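Local coordinates for protein decapping nuclease RAI1 (Candida albicans, PDB 5BUD) that hydrolyses NAD caps, and also 5'-triphosphate and methylguanosine-capped ends, of RNA with the help of divalent metal ions, and binds and stimulates the exoribonuclease RAT1, at residues L117-F128 against D344-P355. Sequence-based numbering, arbitrary orientation.
Sequences LTDPIDLYVVPF and DEIKSYRLKYDP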
ATOM      1  N   LEU A 117      -2.154 -16.701  -5.890  1.00 27.86           N
ATOM      2  CA  LEU A 117      -1.168 -17.742  -5.618  1.00 26.93           C
ATOM      3  C   LEU A 117       0.022 -17.745  -6.588  1.00 27.46           C
ATOM      4  O   LEU A 117       1.085 -18.309  -6.263  1.00 27.12           O
ATOM      5  CB  LEU A 117      -1.846 -19.117  -5.591  1.00 27.79           C
ATOM      6  CG  LEU A 117      -2.906 -19.361  -4.498  1.00 27.31           C
ATOM      7  CD1 LEU A 117      -3.613 -20.694  -4.709  1.00 29.36           C
ATOM      8  CD2 LEU A 117      -2.286 -19.348  -3.116  1.00 29.76           C
ATOM      9  N   THR A 118      -0.128 -17.123  -7.758  1.00 27.40           N
ATOM     10  CA  THR A 118       0.978 -17.094  -8.708  1.00 28.75           C
ATOM     11  C   THR A 118       1.999 -15.996  -8.418  1.00 28.46           C
ATOM     12  O   THR A 118       3.082 -16.036  -8.984  1.00 26.11           O
ATOM     13  CB  THR A 118       0.540 -16.984 -10.187  1.00 29.06           C
ATOM     14  OG1 THR A 118       0.099 -15.662 -10.469  1.00 30.53           O
ATOM     15  CG2 THR A 118      -0.560 -17.965 -10.532  1.00 29.43           C
ATOM     16  N   ASP A 119       1.680 -15.041  -7.532  1.00 28.68           N
ATOM     17  CA  ASP A 119       2.559 -13.887  -7.280  1.00 28.52           C
ATOM     18  C   ASP A 119       3.631 -14.176  -6.195  1.00 29.25           C
ATOM     19  O   ASP A 119       3.284 -14.504  -5.061  1.00 25.93           O
ATOM     20  CB  ASP A 119       1.743 -12.661  -6.824  1.00 29.02           C
ATOM     21  CG  ASP A 119       0.828 -12.114  -7.904  1.00 30.93           C
ATOM     22  OD1 ASP A 119       1.143 -12.234  -9.097  1.00 33.96           O
ATOM     23  OD2 ASP A 119      -0.227 -11.550  -7.547  1.00 35.17           O
ATOM     24  N   PRO A 120       4.928 -13.996  -6.533  1.00 28.36           N
ATOM     25  CA  PRO A 120       6.016 -14.200  -5.588  1.00 30.13           C
ATOM     26  C   PRO A 120       6.043 -13.141  -4.473  1.00 28.18           C
ATOM     27  O   PRO A 120       5.571 -12.032  -4.677  1.00 28.18           O
ATOM     28  CB  PRO A 120       7.270 -14.019  -6.465  1.00 28.76           C
ATOM     29  CG  PRO A 120       6.848 -13.017  -7.469  1.00 30.50           C
ATOM     30  CD  PRO A 120       5.428 -13.424  -7.798  1.00 30.78           C
ATOM     31  N   ILE A 121       6.584 -13.511  -3.320  1.00 29.20           N
ATOM     32  CA  ILE A 121       6.888 -12.569  -2.219  1.00 28.83           C
ATOM     33  C   ILE A 121       8.308 -12.855  -1.752  1.00 27.30           C
ATOM     34  O   ILE A 121       8.648 -13.998  -1.441  1.00 26.18           O
ATOM     35  CB  ILE A 121       5.940 -12.735  -1.010  1.00 28.39           C
ATOM     36  CG1 ILE A 121       4.488 -12.584  -1.441  1.00 28.18           C
ATOM     37  CG2 ILE A 121       6.255 -11.714   0.091  1.00 29.43           C
ATOM     38  CD1 ILE A 121       3.488 -12.698  -0.310  1.00 27.17           C
ATOM     39  N   ASP A 122       9.129 -11.812  -1.696  1.00 26.92           N
ATOM     40  CA  ASP A 122      10.494 -11.915  -1.184  1.00 27.57           C
ATOM     41  C   ASP A 122      10.778 -10.684  -0.301  1.00 26.62           C
ATOM     42  O   ASP A 122      10.892  -9.543  -0.798  1.00 24.68           O
ATOM     43  CB  ASP A 122      11.544 -12.028  -2.306  1.00 28.59           C
ATOM     44  CG  ASP A 122      11.504 -13.381  -3.045  1.00 32.66           C
ATOM     45  OD1 ASP A 122      12.252 -14.305  -2.657  1.00 35.52           O
ATOM     46  OD2 ASP A 122      10.725 -13.531  -4.014  1.00 30.76           O
ATOM     47  N   LEU A 123      10.915 -10.946   0.999  1.00 23.66           N
ATOM     48  CA  LEU A 123      11.112  -9.908   2.013  1.00 24.60           C
ATOM     49  C   LEU A 123      12.356 -10.219   2.867  1.00 24.51           C
ATOM     50  O   LEU A 123      12.865 -11.336   2.853  1.00 25.66           O
ATOM     51  CB  LEU A 123       9.910  -9.855   2.942  1.00 23.67           C
ATOM     52  CG  LEU A 123       8.556  -9.831   2.227  1.00 24.49           C
ATOM     53  CD1 LEU A 123       7.416 -10.044   3.218  1.00 24.42           C
ATOM     54  CD2 LEU A 123       8.416  -8.542   1.435  1.00 23.84           C
ATOM     55  N   TYR A 124      12.814  -9.209   3.591  1.00 23.61           N
ATOM     56  CA  TYR A 124      13.872  -9.338   4.573  1.00 24.19           C
ATOM     57  C   TYR A 124      13.269  -8.988   5.924  1.00 23.24           C
ATOM     58  O   TYR A 124      12.499  -8.031   6.018  1.00 25.05           O
ATOM     59  CB  TYR A 124      15.019  -8.368   4.216  1.00 24.54           C
ATOM     60  CG  TYR A 124      15.894  -8.799   3.065  1.00 25.40           C
ATOM     61  CD1 TYR A 124      16.575 -10.024   3.079  1.00 26.75           C
ATOM     62  CD2 TYR A 124      16.088  -7.957   1.974  1.00 25.65           C
ATOM     63  CE1 TYR A 124      17.403 -10.387   2.015  1.00 26.71           C
ATOM     64  CE2 TYR A 124      16.914  -8.304   0.928  1.00 25.99           C
ATOM     65  CZ  TYR A 124      17.576  -9.500   0.953  1.00 27.74           C
ATOM     66  OH  TYR A 124      18.370  -9.778  -0.128  1.00 30.60           O
ATOM     67  N   VAL A 125      13.567  -9.802   6.938  1.00 23.94           N
ATOM     68  CA  VAL A 125      13.180  -9.572   8.331  1.00 24.83           C
ATOM     69  C   VAL A 125      14.428  -9.331   9.205  1.00 25.67           C
ATOM     70  O   VAL A 125      15.325 -10.196   9.282  1.00 24.62           O
ATOM     71  CB  VAL A 125      12.462 -10.790   8.901  1.00 24.26           C
ATOM     72  CG1 VAL A 125      11.966 -10.520  10.294  1.00 24.50           C
ATOM     73  CG2 VAL A 125      11.315 -11.201   8.002  1.00 24.73           C
ATOM     74  N   VAL A 126      14.450  -8.204   9.893  1.00 24.51           N
ATOM     75  CA  VAL A 126      15.617  -7.783  10.656  1.00 26.69           C
ATOM     76  C   VAL A 126      15.153  -7.481  12.086  1.00 26.27           C
ATOM     77  O   VAL A 126      14.445  -6.511  12.306  1.00 27.59           O
ATOM     78  CB  VAL A 126      16.292  -6.549  10.026  1.00 25.62           C
ATOM     79  CG1 VAL A 126      17.478  -6.083  10.872  1.00 27.76           C
ATOM     80  CG2 VAL A 126      16.730  -6.841   8.593  1.00 26.93           C
ATOM     81  N   PRO A 127      15.523  -8.338  13.052  1.00 28.40           N
ATOM     82  CA  PRO A 127      15.192  -8.058  14.445  1.00 28.18           C
ATOM     83  C   PRO A 127      16.102  -6.984  15.021  1.00 30.04           C
ATOM     84  O   PRO A 127      17.346  -7.032  14.822  1.00 28.01           O
ATOM     85  CB  PRO A 127      15.439  -9.389  15.154  1.00 29.15           C
ATOM     86  CG  PRO A 127      15.618 -10.405  14.083  1.00 30.82           C
ATOM     87  CD  PRO A 127      16.133  -9.673  12.892  1.00 28.67           C
ATOM     88  N   PHE A 128      15.502  -6.037  15.750  1.00 29.63           N
ATOM     89  CA  PHE A 128      16.270  -4.960  16.374  1.00 30.23           C
ATOM     90  C   PHE A 128      15.471  -4.281  17.471  1.00 30.56           C
ATOM     91  O   PHE A 128      14.310  -3.916  17.278  1.00 31.09           O
ATOM     92  CB  PHE A 128      16.733  -3.922  15.329  1.00 29.27           C
ATOM     93  CG  PHE A 128      17.464  -2.761  15.935  1.00 30.26           C
ATOM     94  CD1 PHE A 128      16.846  -1.528  16.069  1.00 30.71           C
ATOM     95  CD2 PHE A 128      18.740  -2.923  16.454  1.00 32.24           C
ATOM     96  CE1 PHE A 128      17.500  -0.469  16.670  1.00 31.28           C
ATOM     97  CE2 PHE A 128      19.397  -1.866  17.059  1.00 32.41           C
ATOM     98  CZ  PHE A 128      18.773  -0.636  17.177  1.00 32.47           C
ATOM     99  N   ASP A 344      17.667 -11.319  19.284  1.00 40.78           N
ATOM    100  CA  ASP A 344      18.920 -11.726  18.649  1.00 39.98           C
ATOM    101  C   ASP A 344      19.250 -10.879  17.424  1.00 38.05           C
ATOM    102  O   ASP A 344      18.776 -11.138  16.326  1.00 39.82           O
ATOM    103  CB  ASP A 344      18.875 -13.204  18.295  1.00 39.21           C
ATOM    104  CG  ASP A 344      20.135 -13.677  17.634  1.00 38.26           C
ATOM    105  OD1 ASP A 344      21.051 -12.861  17.361  1.00 38.38           O
ATOM    106  OD2 ASP A 344      20.199 -14.883  17.379  1.00 39.13           O
ATOM    107  N   GLU A 345      20.094  -9.882  17.634  1.00 36.91           N
ATOM    108  CA  GLU A 345      20.449  -8.910  16.611  1.00 35.96           C
ATOM    109  C   GLU A 345      21.663  -9.342  15.814  1.00 35.72           C
ATOM    110  O   GLU A 345      22.317  -8.536  15.170  1.00 33.70           O
ATOM    111  CB  GLU A 345      20.694  -7.565  17.275  1.00 35.84           C
ATOM    112  CG  GLU A 345      19.454  -7.100  18.012  1.00 34.93           C
ATOM    113  CD  GLU A 345      19.638  -5.809  18.743  1.00 33.93           C
ATOM    114  OE1 GLU A 345      18.724  -5.479  19.513  1.00 31.57           O
ATOM    115  OE2 GLU A 345      20.674  -5.137  18.533  1.00 35.20           O
ATOM    116  N   ILE A 346      21.936 -10.637  15.856  1.00 37.22           N
ATOM    117  CA  ILE A 346      23.141 -11.203  15.282  1.00 40.83           C
ATOM    118  C   ILE A 346      22.871 -11.652  13.838  1.00 39.92           C
ATOM    119  O   ILE A 346      23.793 -11.913  13.063  1.00 36.67           O
ATOM    120  CB  ILE A 346      23.643 -12.344  16.213  1.00 42.54           C
ATOM    121  CG1 ILE A 346      25.084 -12.094  16.612  1.00 48.11           C
ATOM    122  CG2 ILE A 346      23.360 -13.724  15.658  1.00 40.47           C
ATOM    123  CD1 ILE A 346      25.203 -10.928  17.569  1.00 49.83           C
ATOM    124  N   LYS A 347      21.598 -11.704  13.465  1.00 39.07           N
ATOM    125  CA  LYS A 347      21.246 -12.126  12.120  1.00 37.05           C
ATOM    126  C   LYS A 347      19.955 -11.532  11.592  1.00 32.62           C
ATOM    127  O   LYS A 347      19.284 -10.762  12.279  1.00 27.16           O
ATOM    128  CB  LYS A 347      21.228 -13.645  12.034  1.00 42.14           C
ATOM    129  CG  LYS A 347      20.564 -14.378  13.169  1.00 44.92           C
ATOM    130  CD  LYS A 347      21.320 -15.690  13.328  1.00 49.00           C
ATOM    131  CE  LYS A 347      20.470 -16.800  13.898  1.00 51.43           C
ATOM    132  NZ  LYS A 347      21.374 -17.927  14.294  1.00 54.95           N
ATOM    133  N   SER A 348      19.689 -11.862  10.329  1.00 32.66           N
ATOM    134  CA  SER A 348      18.513 -11.420   9.580  1.00 32.37           C
ATOM    135  C   SER A 348      18.001 -12.611   8.777  1.00 32.17           C
ATOM    136  O   SER A 348      18.724 -13.626   8.609  1.00 27.09           O
ATOM    137  CB  SER A 348      18.923 -10.335   8.610  1.00 31.79           C
ATOM    138  OG  SER A 348      19.459  -9.219   9.271  1.00 34.18           O
ATOM    139  N   TYR A 349      16.784 -12.464   8.247  1.00 29.68           N
ATOM    140  CA  TYR A 349      16.081 -13.534   7.546  1.00 31.34           C
ATOM    141  C   TYR A 349      15.425 -13.097   6.225  1.00 30.65           C
ATOM    142  O   TYR A 349      14.970 -11.961   6.085  1.00 27.05           O
ATOM    143  CB  TYR A 349      14.993 -14.124   8.443  1.00 31.20           C
ATOM    144  CG  TYR A 349      15.518 -14.459   9.804  1.00 35.65           C
ATOM    145  CD1 TYR A 349      15.950 -15.755  10.120  1.00 37.58           C
ATOM    146  CD2 TYR A 349      15.614 -13.479  10.767  1.00 35.78           C
ATOM    147  CE1 TYR A 349      16.457 -16.044  11.384  1.00 40.31           C
ATOM    148  CE2 TYR A 349      16.121 -13.756  12.022  1.00 40.67           C
ATOM    149  CZ  TYR A 349      16.537 -15.031  12.332  1.00 39.44           C
ATOM    150  OH  TYR A 349      17.014 -15.255  13.606  1.00 44.76           O
ATOM    151  N   ARG A 350      15.359 -14.046   5.295  1.00 29.87           N
ATOM    152  CA  ARG A 350      14.557 -13.940   4.096  1.00 30.88           C
ATOM    153  C   ARG A 350      13.236 -14.586   4.409  1.00 28.54           C
ATOM    154  O   ARG A 350      13.203 -15.707   4.888  1.00 29.12           O
ATOM    155  CB  ARG A 350      15.158 -14.747   2.955  1.00 34.52           C
ATOM    156  CG  ARG A 350      16.362 -14.137   2.288  1.00 39.57           C
ATOM    157  CD  ARG A 350      16.538 -14.732   0.900  1.00 43.34           C
ATOM    158  NE  ARG A 350      16.885 -13.682  -0.034  1.00 47.96           N
ATOM    159  CZ  ARG A 350      18.058 -13.051  -0.057  1.00 51.50           C
ATOM    160  NH1 ARG A 350      19.035 -13.366   0.801  1.00 53.07           N
ATOM    161  NH2 ARG A 350      18.250 -12.088  -0.944  1.00 54.82           N
ATOM    162  N   LEU A 351      12.147 -13.879   4.142  1.00 27.49           N
ATOM    163  CA  LEU A 351      10.817 -14.449   4.202  1.00 26.32           C
ATOM    164  C   LEU A 351      10.359 -14.536   2.750  1.00 27.58           C
ATOM    165  O   LEU A 351      10.319 -13.532   2.060  1.00 25.98           O
ATOM    166  CB  LEU A 351       9.879 -13.543   5.003  1.00 29.49           C
ATOM    167  CG  LEU A 351       8.395 -13.889   5.104  1.00 29.27           C
ATOM    168  CD1 LEU A 351       8.164 -15.283   5.629  1.00 30.72           C
ATOM    169  CD2 LEU A 351       7.694 -12.881   6.002  1.00 31.41           C
ATOM    170  N   LYS A 352      10.041 -15.736   2.287  1.00 28.47           N
ATOM    171  CA  LYS A 352       9.807 -15.954   0.866  1.00 31.53           C
ATOM    172  C   LYS A 352       8.548 -16.787   0.649  1.00 30.06           C
ATOM    173  O   LYS A 352       8.398 -17.846   1.249  1.00 31.46           O
ATOM    174  CB  LYS A 352      11.028 -16.662   0.246  1.00 31.41           C
ATOM    175  CG  LYS A 352      10.844 -17.173  -1.187  1.00 33.74           C
ATOM    176  CD  LYS A 352      12.082 -17.924  -1.664  1.00 35.66           C
ATOM    177  CE  LYS A 352      12.137 -18.033  -3.178  1.00 37.51           C
ATOM    178  NZ  LYS A 352      12.667 -16.804  -3.829  1.00 38.11           N
ATOM    179  N   TYR A 353       7.651 -16.292  -0.201  1.00 29.86           N
ATOM    180  CA  TYR A 353       6.603 -17.125  -0.778  1.00 29.96           C
ATOM    181  C   TYR A 353       7.047 -17.506  -2.187  1.00 31.08           C
ATOM    182  O   TYR A 353       7.293 -16.624  -3.022  1.00 28.87           O
ATOM    183  CB  TYR A 353       5.266 -16.406  -0.840  1.00 30.38           C
ATOM    184  CG  TYR A 353       4.269 -17.177  -1.631  1.00 30.32           C
ATOM    185  CD1 TYR A 353       3.877 -18.451  -1.231  1.00 29.88           C
ATOM    186  CD2 TYR A 353       3.728 -16.660  -2.793  1.00 30.61           C
ATOM    187  CE1 TYR A 353       2.964 -19.186  -1.974  1.00 30.67           C
ATOM    188  CE2 TYR A 353       2.819 -17.385  -3.538  1.00 31.77           C
ATOM    189  CZ  TYR A 353       2.438 -18.649  -3.122  1.00 31.24           C
ATOM    190  OH  TYR A 353       1.549 -19.373  -3.872  1.00 30.31           O
ATOM    191  N   ASP A 354       7.178 -18.817  -2.407  1.00 32.09           N
ATOM    192  CA  ASP A 354       7.645 -19.415  -3.669  1.00 32.46           C
ATOM    193  C   ASP A 354       6.441 -20.114  -4.318  1.00 32.26           C
ATOM    194  O   ASP A 354       6.008 -21.164  -3.825  1.00 31.38           O
ATOM    195  CB  ASP A 354       8.753 -20.442  -3.391  1.00 33.04           C
ATOM    196  CG  ASP A 354       9.378 -21.022  -4.675  1.00 35.15           C
ATOM    197  OD1 ASP A 354       8.710 -21.059  -5.728  1.00 36.00           O
ATOM    198  OD2 ASP A 354      10.560 -21.431  -4.630  1.00 39.10           O
ATOM    199  N   PRO A 355       5.875 -19.521  -5.393  1.00 32.56           N
ATOM    200  CA  PRO A 355       4.703 -20.120  -6.037  1.00 35.54           C
ATOM    201  C   PRO A 355       4.966 -21.432  -6.775  1.00 37.61           C
ATOM    202  O   PRO A 355       4.019 -22.173  -7.020  1.00 41.70           O
ATOM    203  CB  PRO A 355       4.266 -19.081  -7.074  1.00 36.26           C
ATOM    204  CG  PRO A 355       5.124 -17.878  -6.876  1.00 36.79           C
ATOM    205  CD  PRO A 355       6.305 -18.280  -6.053  1.00 33.98           C
TER
HETATM  206  O   HOH W   1       9.814 -15.823  -4.361  1.00 32.79           O
HETATM  207  O   HOH W   2      15.640 -14.635  -2.294  1.00 50.80           O
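Y353 and I121 face each other near one end of an antiparallel β-sheet pairing in the RAI1 PD-(D/E)XK nuclease domain, away from the manganese site. Six backbone hydrogen bonds join strands 121-128 and 349-354; strand 131-136 flanks the first and strand 359-364 the second. A first torsion of 171° swings the Y353 ring away from its own N and aslant past I121, whose CB lies 3.7 Å from Y353 CB, to the loop of residues 117-120 that leads into strand 121-128. The backbone oxygens of L117 and D119 meet the ring edge in its plane; the phenol suits this place because its apolar ring packs while OH donates to L117 O. On the same face the leucines L123 and L351 run together, CD1 to CD2 4.0 Å, their branched apolar ends suited to a buried position. Beyond the paired residues P127 sets CG against the edge of the Y349 ring, 4.0 Å from CE2.

The other face is polar. K352 lies alongside D122, its chain long enough that a bend at the last torsion (chi4 81°) brings NZ to the syn lone pair of OD1, 2.8 Å away. R144 forms a salt bridge with OD2, so two cations hold the buried carboxylate and probably favour its charged form. A water accepts from K352 NZ and donates to D122 OD2 and Y353 O, tying side chains to backbone. Next along, Y124 and R350 run the same way with their planes 71° apart: the flat guanidinium offers a face to the tyrosine, placing Y124 CE1 over the group's centre, 3.4 Å above its plane.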